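Local coordinates for periplasmic cell division protein (SufI) (Aquifex aeolicus, PDB 6SYY) that is a multicopper oxidase that binds four copper ions and probably couples substrate oxidation to the reduction of dioxygen, at residues V84-I87 with D88-Y91; Y134-K137 with D138-Y142; R308-S311 with V312-I316; G468-R471 with A472-G476; C509-L512 with E513-D516. All blocks are in the same frame, centred on the assembly; numbering follows the deposited sequence.

Contact 1 of 5, residues V84-I87 with D88-Y91; sequences VYEI and DNEY
V84 packs on Y91 across a tight two-residue hairpin turn that follows strand 80-86. Its CG2 lies over the middle of the Y91 ring face, 3.6 Å from the ring centroid, in a CH-pi contact. Y85 meets the returning chain through its carbonyl: Y85 O is 3.4 Å from Y91 CA, a CA-H...O contact. Its own ring turns the other way, toward Y158. E86 is bridged to Y91 through the backbone. It holds CG anti to its backbone N (chi1 180°), which carries the carboxylate to the edge of the Y91 ring. There E86 OE1 is 3.9 Å from Y91 CE1, and the two planes are nearly perpendicular. K68 salt-bridges E86 OE1 and also hydrogen-bonds Y91 OH. I87 N donates to E90 O at 3.0 Å, almost straight and in the carbonyl plane. The return bond from E90 N to I87 O is weak, at 3.1 Å. D88 and N89, between them, both have positive phi. An alanine in place of Y91 would probably strip V84 CG2 of its aromatic cover and leave K68 without the phenol oxygen. The chemistry is divided: backbone bonds fix the turn, and one lysine ties the acid and the phenol to strand 63-72.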
loop_
_atom_site.group_PDB
_atom_site.type_symbol
_atom_site.label_atom_id
_atom_site.label_comp_id
_atom_site.label_asym_id
_atom_site.label_seq_id
_atom_site.Cartn_x
_atom_site.Cartn_y
_atom_site.Cartn_z
ATOM N N VAL A 84 -14.007 2.061 -10.983
ATOM C CA VAL A 84 -12.921 1.194 -11.425
ATOM C C VAL A 84 -11.960 2.011 -12.268
ATOM O O VAL A 84 -12.345 2.978 -12.930
ATOM C CB VAL A 84 -13.414 -0.034 -12.231
ATOM C CG1 VAL A 84 -14.264 -0.943 -11.367
ATOM C CG2 VAL A 84 -14.179 0.399 -13.473
ATOM N N TYR A 85 -10.692 1.624 -12.221
ATOM C CA TYR A 85 -9.713 2.062 -13.203
ATOM C C TYR A 85 -9.786 1.104 -14.384
ATOM O O TYR A 85 -9.608 -0.108 -14.213
ATOM C CB TYR A 85 -8.305 2.078 -12.605
ATOM C CG TYR A 85 -8.016 3.233 -11.667
ATOM C CD1 TYR A 85 -8.257 4.548 -12.049
ATOM C CD2 TYR A 85 -7.489 3.007 -10.400
ATOM C CE1 TYR A 85 -7.983 5.608 -11.190
ATOM C CE2 TYR A 85 -7.212 4.056 -9.536
ATOM C CZ TYR A 85 -7.461 5.354 -9.934
ATOM O OH TYR A 85 -7.187 6.394 -9.075
ATOM N N GLU A 86 -10.077 1.631 -15.571
ATOM C CA GLU A 86 -10.131 0.821 -16.783
ATOM C C GLU A 86 -8.836 1.000 -17.562
ATOM O O GLU A 86 -8.478 2.122 -17.939
ATOM C CB GLU A 86 -11.332 1.172 -17.662
ATOM C CG GLU A 86 -11.381 0.322 -18.933
ATOM C CD GLU A 86 -12.754 0.269 -19.578
ATOM O OE1 GLU A 86 -13.657 1.007 -19.135
ATOM O OE2 GLU A 86 -12.927 -0.518 -20.533
ATOM N N ILE A 87 -8.138 -0.108 -17.791
ATOM C CA ILE A 87 -6.901 -0.139 -18.559
ATOM C C ILE A 87 -7.018 -1.302 -19.528
ATOM O O ILE A 87 -7.033 -2.464 -19.103
ATOM C CB ILE A 87 -5.666 -0.307 -17.666
ATOM C CG1 ILE A 87 -5.613 0.792 -16.607
ATOM C CG2 ILE A 87 -4.409 -0.300 -18.510
ATOM C CD1 ILE A 87 -4.603 0.527 -15.516
ATOM N N ASP A 88 -7.112 -0.999 -20.824
ATOM C CA ASP A 88 -7.128 -2.028 -21.866
ATOM C C ASP A 88 -8.266 -3.022 -21.632
ATOM O O ASP A 88 -8.080 -4.240 -21.683
ATOM C CB ASP A 88 -5.774 -2.740 -21.938
ATOM C CG ASP A 88 -5.569 -3.491 -23.240
ATOM O OD1 ASP A 88 -5.573 -2.841 -24.307
ATOM O OD2 ASP A 88 -5.385 -4.728 -23.190
ATOM N N ASN A 89 -9.454 -2.482 -21.344
ATOM C CA ASN A 89 -10.664 -3.281 -21.122
ATOM C C ASN A 89 -10.499 -4.258 -19.958
ATOM O O ASN A 89 -11.025 -5.374 -19.979
ATOM C CB ASN A 89 -11.083 -4.017 -22.397
ATOM C CG ASN A 89 -12.307 -3.402 -23.034
ATOM O OD1 ASN A 89 -12.254 -2.288 -23.557
ATOM N ND2 ASN A 89 -13.424 -4.120 -22.986
ATOM N N GLU A 90 -9.766 -3.831 -18.934
ATOM C CA GLU A 90 -9.625 -4.563 -17.685
ATOM C C GLU A 90 -9.901 -3.614 -16.532
ATOM O O GLU A 90 -9.503 -2.447 -16.574
ATOM C CB GLU A 90 -8.224 -5.164 -17.530
ATOM C CG GLU A 90 -7.939 -6.346 -18.437
ATOM C CD GLU A 90 -6.501 -6.816 -18.329
ATOM O OE1 GLU A 90 -5.648 -6.321 -19.098
ATOM O OE2 GLU A 90 -6.221 -7.671 -17.467
ATOM N N TYR A 91 -10.575 -4.113 -15.502
ATOM C CA TYR A 91 -10.887 -3.310 -14.326
ATOM C C TYR A 91 -9.838 -3.553 -13.246
ATOM O O TYR A 91 -9.589 -4.702 -12.866
ATOM C CB TYR A 91 -12.286 -3.630 -13.796
ATOM C CG TYR A 91 -13.423 -3.118 -14.663
ATOM C CD1 TYR A 91 -13.194 -2.215 -15.697
ATOM C CD2 TYR A 91 -14.729 -3.532 -14.436
ATOM C CE1 TYR A 91 -14.239 -1.748 -16.483
ATOM C CE2 TYR A 91 -15.774 -3.072 -15.214
ATOM C CZ TYR A 91 -15.527 -2.181 -16.235
ATOM O OH TYR A 91 -16.579 -1.730 -17.006
#

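Contact 2 of 5, residues Y134-K137 with D138-Y142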
loop_
_atom_site.group_PDB
_atom_site.type_symbol
_atom_site.label_atom_id
_atom_site.label_comp_id
_atom_site.label_asym_id
_atom_site.label_seq_id
_atom_site.Cartn_x
_atom_site.Cartn_y
_atom_site.Cartn_z
ATOM N N TYR A 134 -2.601 18.797 -8.831
ATOM C CA TYR A 134 -2.763 18.483 -10.243
ATOM C C TYR A 134 -4.050 17.731 -10.544
ATOM O O TYR A 134 -4.252 17.312 -11.688
ATOM C CB TYR A 134 -1.562 17.675 -10.736
ATOM C CG TYR A 134 -0.321 18.512 -10.832
ATOM C CD1 TYR A 134 -0.177 19.448 -11.849
ATOM C CD2 TYR A 134 0.699 18.389 -9.903
ATOM C CE1 TYR A 134 0.952 20.233 -11.946
ATOM C CE2 TYR A 134 1.838 19.173 -9.989
ATOM C CZ TYR A 134 1.958 20.094 -11.015
ATOM O OH TYR A 134 3.081 20.883 -11.114
ATOM N N ALA A 135 -4.912 17.537 -9.550
ATOM C CA ALA A 135 -6.169 16.842 -9.778
ATOM C C ALA A 135 -6.958 17.532 -10.882
ATOM O O ALA A 135 -6.965 18.762 -10.991
ATOM C CB ALA A 135 -6.988 16.788 -8.489
ATOM N N VAL A 136 -7.608 16.731 -11.718
ATOM C CA VAL A 136 -8.344 17.238 -12.868
ATOM C C VAL A 136 -9.831 17.010 -12.641
ATOM O O VAL A 136 -10.240 16.093 -11.917
ATOM C CB VAL A 136 -7.874 16.575 -14.179
ATOM C CG1 VAL A 136 -6.397 16.832 -14.393
ATOM C CG2 VAL A 136 -8.156 15.082 -14.150
ATOM N N LYS A 137 -10.640 17.858 -13.269
ATOM C CA LYS A 137 -12.084 17.787 -13.132
ATOM C C LYS A 137 -12.643 16.592 -13.909
ATOM O O LYS A 137 -11.962 15.979 -14.737
ATOM C CB LYS A 137 -12.727 19.083 -13.626
ATOM C CG LYS A 137 -12.287 20.335 -12.878
ATOM C CD LYS A 137 -12.962 21.575 -13.448
ATOM C CE LYS A 137 -12.848 22.759 -12.497
ATOM N NZ LYS A 137 -11.431 23.091 -12.187
ATOM N N ASP A 138 -13.903 16.259 -13.624
ATOM C CA ASP A 138 -14.591 15.218 -14.380
ATOM C C ASP A 138 -14.632 15.598 -15.856
ATOM O O ASP A 138 -14.874 16.753 -16.211
ATOM C CB ASP A 138 -16.012 15.010 -13.838
ATOM C CG ASP A 138 -16.801 13.956 -14.620
ATOM O OD1 ASP A 138 -16.445 12.755 -14.558
ATOM O OD2 ASP A 138 -17.787 14.329 -15.291
ATOM N N GLY A 139 -14.375 14.615 -16.719
ATOM C CA GLY A 139 -14.234 14.847 -18.138
ATOM C C GLY A 139 -12.853 15.278 -18.579
ATOM O O GLY A 139 -12.605 15.357 -19.789
ATOM N N GLU A 140 -11.942 15.550 -17.650
ATOM C CA GLU A 140 -10.609 16.025 -17.985
ATOM C C GLU A 140 -9.587 14.896 -17.908
ATOM O O GLU A 140 -9.844 13.808 -17.383
ATOM C CB GLU A 140 -10.200 17.185 -17.068
ATOM C CG GLU A 140 -10.774 18.537 -17.506
ATOM C CD GLU A 140 -10.322 19.692 -16.630
ATOM O OE1 GLU A 140 -9.643 19.444 -15.605
ATOM O OE2 GLU A 140 -10.651 20.850 -16.973
ATOM N N THR A 141 -8.406 15.177 -18.446
ATOM C CA THR A 141 -7.330 14.203 -18.544
ATOM C C THR A 141 -6.063 14.813 -17.968
ATOM O O THR A 141 -5.728 15.961 -18.286
ATOM C CB THR A 141 -7.101 13.782 -20.003
ATOM O OG1 THR A 141 -8.246 13.066 -20.482
ATOM C CG2 THR A 141 -5.866 12.902 -20.125
ATOM N N TYR A 142 -5.367 14.061 -17.119
ATOM C CA TYR A 142 -4.036 14.454 -16.677
ATOM C C TYR A 142 -3.013 13.570 -17.375
ATOM O O TYR A 142 -2.979 12.356 -17.155
ATOM C CB TYR A 142 -3.865 14.364 -15.162
ATOM C CG TYR A 142 -2.541 14.949 -14.731
ATOM C CD1 TYR A 142 -2.354 16.322 -14.688
ATOM C CD2 TYR A 142 -1.466 14.132 -14.412
ATOM C CE1 TYR A 142 -1.143 16.868 -14.315
ATOM C CE2 TYR A 142 -0.251 14.670 -14.038
ATOM C CZ TYR A 142 -0.096 16.038 -13.993
ATOM O OH TYR A 142 1.112 16.581 -13.623
#
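Y142 carries its ring anti to its backbone N (chi1 -173°), which brings it against Y134, whose own chi1 of -71° sets CG beside its backbone N. The Y142 hydroxyl arrives over one face of the Y134 ring, off centre, with Y142 OH 3.6 Å from Y134 CD1. The rings are oblique, their planes at 47°. Y142 CE1 touches Y134 CB at 3.7 Å. Y134 is poorly ordered. Y142 OH has its polar partner in the backbone O of K127. V136 CG1 rests on Y142 CB at 3.6 Å, the side chains crossing at about a right angle. K137 to E140 form a type II beta turn leading into strand 141-143, which pairs with strand 102-110; N109 of that strand bonds to the turn. E140 N bonds to K137 O at 2.9 Å, and the extended E140 side chain lies alongside that of K137. Its OE1 accepts K137 N at 3.0 Å, from above the carboxylate plane. A CB at G139 would press on the preceding carbonyl O. K137 NZ stays 5.3 Å from E140 OE1. Two bonds therefore grip the turn, not paired charges: K137 O accepts the E140 amide, and K137 N donates to the E140 carboxylate.

Contact 3 of 5, residues R308-S311 with V312-I316; sequences RDAS and VNDVI
A type II beta turn, S311 to D314, leads into strand 315-321 in the middle multicopper oxidase region, probably a cupredoxin domain. The chain has come from strand 300-306 through a short 3-10 segment. Strands 300-306 and 315-321 pair with different neighbours, consistent with a crossing between layers of a cupredoxin beta sandwich. S311 and D314 bond to each other twice. D314 N donates to S311 O at 3.0 Å, the usual turn bond, and approaches from above the carbonyl plane. In return the D314 side chain reaches back to the start of the turn. Its OD2 accepts S311 N at 2.8 Å with an angle of 165° at the hydrogen. The amide meets this oxygen well out of the carboxylate plane. A chi1 of -76° keeps D314 CG beside its own backbone N, and this turns the carboxylate back to the S311 amide. R267 on strand 261-267 makes a salt bridge to the same OD2. That oxygen thus serves an amide and a charge together, which would be expected to favour the ionised acid. N313 sits at the third turn position with positive phi, a conformation asparagine accepts readily. The A310 methyl group points toward the returning chain and also touches V368 and R267. A310 CB lies 3.6 Å from D314 OD2 and 3.8 Å from I316 CD1, touching both.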
loop_
_atom_site.group_PDB
_atom_site.type_symbol
_atom_site.label_atom_id
_atom_site.label_comp_id
_atom_site.label_asym_id
_atom_site.label_seq_id
_atom_site.Cartn_x
_atom_site.Cartn_y
_atom_site.Cartn_z
ATOM N N ARG A 308 3.886 -27.153 1.789
ATOM C CA ARG A 308 4.381 -28.499 2.061
ATOM C C ARG A 308 4.421 -28.798 3.554
ATOM O O ARG A 308 4.485 -29.971 3.936
ATOM C CB ARG A 308 5.769 -28.694 1.453
ATOM C CG ARG A 308 5.790 -28.621 -0.059
ATOM C CD ARG A 308 7.203 -28.678 -0.616
ATOM N NE ARG A 308 7.993 -27.511 -0.232
ATOM C CZ ARG A 308 9.244 -27.293 -0.626
ATOM N NH1 ARG A 308 9.850 -28.164 -1.425
ATOM N NH2 ARG A 308 9.890 -26.206 -0.226
ATOM N N ASP A 309 4.391 -27.763 4.405
ATOM C CA ASP A 309 4.217 -27.977 5.841
ATOM C C ASP A 309 2.912 -28.691 6.142
ATOM O O ASP A 309 2.808 -29.398 7.150
ATOM C CB ASP A 309 4.233 -26.645 6.593
ATOM C CG ASP A 309 5.575 -25.965 6.560
ATOM O OD1 ASP A 309 6.525 -26.538 5.988
ATOM O OD2 ASP A 309 5.684 -24.852 7.115
ATOM N N ALA A 310 1.908 -28.497 5.300
ATOM C CA ALA A 310 0.572 -29.026 5.511
ATOM C C ALA A 310 0.397 -30.356 4.787
ATOM O O ALA A 310 1.155 -30.709 3.881
ATOM C CB ALA A 310 -0.478 -28.017 5.027
ATOM N N SER A 311 -0.621 -31.096 5.204
ATOM C CA SER A 311 -0.994 -32.341 4.556
ATOM C C SER A 311 -2.144 -32.088 3.595
ATOM O O SER A 311 -2.911 -31.134 3.753
ATOM C CB SER A 311 -1.401 -33.394 5.586
ATOM O OG SER A 311 -0.397 -33.544 6.572
ATOM N N VAL A 312 -2.254 -32.948 2.583
ATOM C CA VAL A 312 -3.418 -32.892 1.713
ATOM C C VAL A 312 -4.670 -33.022 2.570
ATOM O O VAL A 312 -4.716 -33.818 3.517
ATOM C CB VAL A 312 -3.340 -33.987 0.638
ATOM C CG1 VAL A 312 -4.581 -33.963 -0.246
ATOM C CG2 VAL A 312 -2.082 -33.809 -0.196
ATOM N N ASN A 313 -5.670 -32.197 2.263
ATOM C CA ASN A 313 -6.970 -32.037 2.928
ATOM C C ASN A 313 -6.891 -31.081 4.110
ATOM O O ASN A 313 -7.919 -30.844 4.750
ATOM C CB ASN A 313 -7.594 -33.359 3.403
ATOM C CG ASN A 313 -7.901 -34.295 2.260
ATOM O OD1 ASN A 313 -8.170 -33.858 1.140
ATOM N ND2 ASN A 313 -7.861 -35.592 2.533
ATOM N N ASP A 314 -5.725 -30.525 4.425
ATOM C CA ASP A 314 -5.669 -29.506 5.460
ATOM C C ASP A 314 -6.334 -28.221 4.984
ATOM O O ASP A 314 -6.316 -27.884 3.797
ATOM C CB ASP A 314 -4.223 -29.215 5.861
ATOM C CG ASP A 314 -3.634 -30.299 6.741
ATOM O OD1 ASP A 314 -4.363 -31.251 7.087
ATOM O OD2 ASP A 314 -2.440 -30.197 7.088
ATOM N N VAL A 315 -6.936 -27.505 5.930
ATOM C CA VAL A 315 -7.438 -26.158 5.698
ATOM C C VAL A 315 -6.642 -25.207 6.579
ATOM O O VAL A 315 -6.514 -25.428 7.790
ATOM C CB VAL A 315 -8.949 -26.048 5.971
ATOM C CG1 VAL A 315 -9.723 -26.739 4.860
ATOM C CG2 VAL A 315 -9.303 -26.657 7.319
ATOM N N ILE A 316 -6.077 -24.174 5.967
ATOM C CA ILE A 316 -5.267 -23.191 6.671
ATOM C C ILE A 316 -6.025 -21.874 6.644
ATOM O O ILE A 316 -6.386 -21.382 5.569
ATOM C CB ILE A 316 -3.870 -23.051 6.050
ATOM C CG1 ILE A 316 -3.006 -24.267 6.402
ATOM C CG2 ILE A 316 -3.191 -21.790 6.545
ATOM C CD1 ILE A 316 -3.214 -25.455 5.520
#

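Contact 4 of 5, residues G468-R471 with A472-G476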
loop_
_atom_site.group_PDB
_atom_site.type_symbol
_atom_site.label_atom_id
_atom_site.label_comp_id
_atom_site.label_asym_id
_atom_site.label_seq_id
_atom_site.Cartn_x
_atom_site.Cartn_y
_atom_site.Cartn_z
ATOM N N GLY A 468 9.221 -0.919 21.364
ATOM C CA GLY A 468 9.725 -2.268 21.273
ATOM C C GLY A 468 10.725 -2.436 20.149
ATOM O O GLY A 468 11.128 -1.468 19.498
ATOM N N PRO A 469 11.151 -3.670 19.902
ATOM C CA PRO A 469 12.085 -3.912 18.801
ATOM C C PRO A 469 11.398 -3.723 17.463
ATOM O O PRO A 469 10.169 -3.715 17.354
ATOM C CB PRO A 469 12.506 -5.370 19.006
ATOM C CG PRO A 469 11.336 -5.988 19.687
ATOM C CD PRO A 469 10.777 -4.916 20.591
ATOM N N LEU A 470 12.219 -3.553 16.432
ATOM C CA LEU A 470 11.704 -3.578 15.072
ATOM C C LEU A 470 11.049 -4.924 14.786
ATOM O O LEU A 470 11.479 -5.967 15.286
ATOM C CB LEU A 470 12.829 -3.309 14.071
ATOM C CG LEU A 470 12.999 -1.884 13.541
ATOM C CD1 LEU A 470 12.940 -0.872 14.663
ATOM C CD2 LEU A 470 14.312 -1.761 12.788
ATOM N N ARG A 471 9.988 -4.894 13.997
ATOM C CA ARG A 471 9.340 -6.108 13.533
ATOM C C ARG A 471 9.809 -6.416 12.118
ATOM O O ARG A 471 10.349 -5.550 11.423
ATOM C CB ARG A 471 7.819 -5.954 13.593
ATOM C CG ARG A 471 7.360 -5.407 14.938
ATOM C CD ARG A 471 5.854 -5.277 15.040
ATOM N NE ARG A 471 5.355 -4.010 14.516
ATOM C CZ ARG A 471 5.240 -2.892 15.228
ATOM N NH1 ARG A 471 5.599 -2.866 16.503
ATOM N NH2 ARG A 471 4.761 -1.794 14.663
ATOM N N ALA A 472 9.630 -7.677 11.709
ATOM C CA ALA A 472 10.098 -8.097 10.391
ATOM C C ALA A 472 9.541 -7.193 9.304
ATOM O O ALA A 472 10.237 -6.858 8.340
ATOM C CB ALA A 472 9.704 -9.548 10.125
ATOM N N THR A 473 8.289 -6.767 9.462
ATOM C CA THR A 473 7.662 -5.863 8.510
ATOM C C THR A 473 8.214 -4.444 8.585
ATOM O O THR A 473 7.871 -3.625 7.727
ATOM C CB THR A 473 6.150 -5.845 8.736
ATOM O OG1 THR A 473 5.871 -5.491 10.097
ATOM C CG2 THR A 473 5.562 -7.217 8.442
ATOM N N ASP A 474 9.049 -4.132 9.577
ATOM C CA ASP A 474 9.696 -2.826 9.666
ATOM C C ASP A 474 11.014 -2.760 8.908
ATOM O O ASP A 474 11.599 -1.676 8.810
ATOM C CB ASP A 474 9.966 -2.448 11.130
ATOM C CG ASP A 474 8.713 -2.049 11.879
ATOM O OD1 ASP A 474 7.807 -1.459 11.255
ATOM O OD2 ASP A 474 8.646 -2.311 13.100
ATOM N N LEU A 475 11.495 -3.880 8.382
ATOM C CA LEU A 475 12.820 -3.943 7.791
ATOM C C LEU A 475 12.791 -3.486 6.335
ATOM O O LEU A 475 11.737 -3.207 5.757
ATOM C CB LEU A 475 13.377 -5.363 7.894
ATOM C CG LEU A 475 13.418 -5.931 9.314
ATOM C CD1 LEU A 475 13.877 -7.376 9.309
ATOM C CD2 LEU A 475 14.322 -5.086 10.202
ATOM N N GLY A 476 13.977 -3.407 5.742
ATOM C CA GLY A 476 14.084 -3.077 4.338
ATOM C C GLY A 476 13.734 -1.631 4.029
ATOM O O GLY A 476 13.720 -0.752 4.896
HETATM O O HOH W 1 5.327 -2.930 12.035
#
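R471 and D474 carry this contact, with L470 beside them, where a loop enters the 3-10 segment 472-474. D474 OD2 accepts R471 N at 3.0 Å, a nearly straight bond on the anti side of the carboxylate. D474 N donates back to R471 O at 2.7 Å. The pair of bonds closes the segment on the residue before it. The R471 side chain bends at chi3 (-86°), which brings one guanidinium face over D474 OD2, off centre. R471 NE is 4.0 Å from D474 OD2. This is a long salt bridge of charges alone, since no N-H points at the oxygen. A water bridges the two groups: it accepts from R471 NE at 2.7 Å and donates to D474 OD1 at 3.0 Å. R465 holds OD1 as well, by a salt bridge. An alanine in place of D474 would probably leave the R471 amide without its acceptor and R465 without its carboxylate. L470 covers the apolar part of the acid, with L470 CG 3.9 Å from D474 CB. The loop lies between strand 461-465 of the C-terminal oxidase region and strands 282-290 and 293-295 of the middle one. L470 rests on V462 and R465. A472 and L475 lean on strand 282-290, and R471 and T473 touch strand 293-295.

Contact 5 of 5, residues C509-L512 with E513-D516. With CU (copper (II) ion), chain B; CU (copper (II) ion), chain E.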
loop_
_atom_site.group_PDB
_atom_site.type_symbol
_atom_site.label_atom_id
_atom_site.label_comp_id
_atom_site.label_asym_id
_atom_site.label_seq_id
_atom_site.Cartn_x
_atom_site.Cartn_y
_atom_site.Cartn_z
ATOM N N CYS A 509 -0.597 10.985 6.906
ATOM C CA CYS A 509 -1.090 9.724 7.431
ATOM C C CYS A 509 -1.821 8.964 6.337
ATOM O O CYS A 509 -2.498 9.558 5.495
ATOM C CB CYS A 509 -2.027 9.978 8.604
ATOM S SG CYS A 509 -2.780 8.501 9.261
ATOM N N HIS A 510 -1.686 7.639 6.343
ATOM C CA HIS A 510 -2.327 6.830 5.319
ATOM C C HIS A 510 -3.631 6.210 5.791
ATOM O O HIS A 510 -4.178 5.342 5.102
ATOM C CB HIS A 510 -1.386 5.743 4.807
ATOM C CG HIS A 510 -1.672 5.344 3.396
ATOM N ND1 HIS A 510 -2.722 4.517 3.056
ATOM C CD2 HIS A 510 -1.074 5.694 2.233
ATOM C CE1 HIS A 510 -2.745 4.359 1.744
ATOM N NE2 HIS A 510 -1.755 5.060 1.221
ATOM N N ILE A 511 -4.134 6.616 6.953
ATOM C CA ILE A 511 -5.549 6.421 7.245
ATOM C C ILE A 511 -6.297 7.441 6.395
ATOM O O ILE A 511 -6.144 8.650 6.592
ATOM C CB ILE A 511 -5.855 6.584 8.739
ATOM C CG1 ILE A 511 -5.266 5.407 9.527
ATOM C CG2 ILE A 511 -7.351 6.689 8.971
ATOM C CD1 ILE A 511 -5.379 5.544 11.023
ATOM N N LEU A 512 -7.073 6.956 5.419
ATOM C CA LEU A 512 -7.543 7.821 4.339
ATOM C C LEU A 512 -8.400 8.968 4.861
ATOM O O LEU A 512 -8.330 10.088 4.343
ATOM C CB LEU A 512 -8.312 6.998 3.312
ATOM C CG LEU A 512 -7.439 5.952 2.626
ATOM C CD1 LEU A 512 -8.190 5.306 1.481
ATOM C CD2 LEU A 512 -6.142 6.588 2.142
ATOM N N GLU A 513 -9.208 8.711 5.888
ATOM C CA GLU A 513 -10.008 9.778 6.477
ATOM C C GLU A 513 -9.117 10.840 7.112
ATOM O O GLU A 513 -9.334 12.038 6.906
ATOM C CB GLU A 513 -10.992 9.203 7.497
ATOM C CG GLU A 513 -12.175 8.484 6.868
ATOM C CD GLU A 513 -11.771 7.206 6.155
ATOM O OE1 GLU A 513 -10.898 6.482 6.680
ATOM O OE2 GLU A 513 -12.316 6.934 5.064
ATOM N N HIS A 514 -8.106 10.419 7.885
ATOM C CA HIS A 514 -7.145 11.367 8.452
ATOM C C HIS A 514 -6.541 12.240 7.365
ATOM O O HIS A 514 -6.514 13.471 7.473
ATOM C CB HIS A 514 -6.028 10.627 9.187
ATOM C CG HIS A 514 -6.474 9.909 10.418
ATOM N ND1 HIS A 514 -5.618 9.143 11.181
ATOM C CD2 HIS A 514 -7.685 9.830 11.017
ATOM C CE1 HIS A 514 -6.283 8.624 12.197
ATOM N NE2 HIS A 514 -7.541 9.023 12.119
ATOM N N HIS A 515 -6.031 11.601 6.312
ATOM C CA HIS A 515 -5.516 12.337 5.165
ATOM C C HIS A 515 -6.573 13.280 4.597
ATOM O O HIS A 515 -6.283 14.449 4.316
ATOM C CB HIS A 515 -5.022 11.341 4.115
ATOM C CG HIS A 515 -4.951 11.899 2.731
ATOM N ND1 HIS A 515 -6.042 11.936 1.891
ATOM C CD2 HIS A 515 -3.922 12.440 2.038
ATOM C CE1 HIS A 515 -5.691 12.480 0.741
ATOM N NE2 HIS A 515 -4.409 12.797 0.804
ATOM N N ASP A 516 -7.814 12.801 4.460
ATOM C CA ASP A 516 -8.866 13.625 3.869
ATOM C C ASP A 516 -9.197 14.826 4.746
ATOM O O ASP A 516 -9.489 15.913 4.232
ATOM C CB ASP A 516 -10.121 12.788 3.619
ATOM C CG ASP A 516 -10.086 12.060 2.288
ATOM O OD1 ASP A 516 -9.216 12.386 1.456
ATOM O OD2 ASP A 516 -10.928 11.164 2.072
HETATM CU CU CU B . -3.636 9.184 10.979
HETATM CU CU CU E . -1.222 5.476 -0.986
#
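The chain leaves strand 503-509 and turns at I511, the N-cap residue, into helix 512-516. I511 O accepts H515 N at 3.0 Å, and L512 O accepts D516 N at 2.8 Å. H508, C509 and H510 form the His-Cys-His motif of multicopper oxidases, followed by H514 at the start of the helix. C509 SG and H514 ND1 bind one copper ion, each at 2.0 Å, and H451 completes its three protein ligands. As in relatives, this is the type 1 site. H510 points the other way. Its NE2 binds a second copper at 2.3 Å, shared with H120 and H159, beside the bound oxygen. In this family the Cys-His link is the usual electron path from the type 1 copper to the trinuclear cluster. I511 packs on one face of the H514 ring in a CH-pi contact: its CG2 lies over the ring centre, 3.6 Å from the centroid and 8° off the normal. C509 SG meets the same ring at its edge. H515 reaches toward H161, a ligand of another copper. D516 holds the amides of T166 and G167 with its carboxylate. The sulfur also accepts a hydrogen bond: I511 N donates to C509 SG at 3.3 Å, with an angle of 161°.

How the contacts relate
All five contacts are local and follow one another along the chain. Contact 5 is the buried one and the one that binds metal. Contact 2 is a surface turn, and contacts 1, 3 and 4 are partly buried. Contacts 1 and 2 reach the same sheet, with centres about 17 Å apart. Contacts 4 and 5 belong to the C-terminal multicopper oxidase region, while contact 3 lies in the middle one, away from the copper sites. Contacts 2, 3 and 4 use one device: an acid accepts the amide three residues earlier. Arginines add charge to it in contacts 3 and 4. Contact 1 relies on backbone pairing and an aromatic face, contact 5 on copper ligands and a helix start.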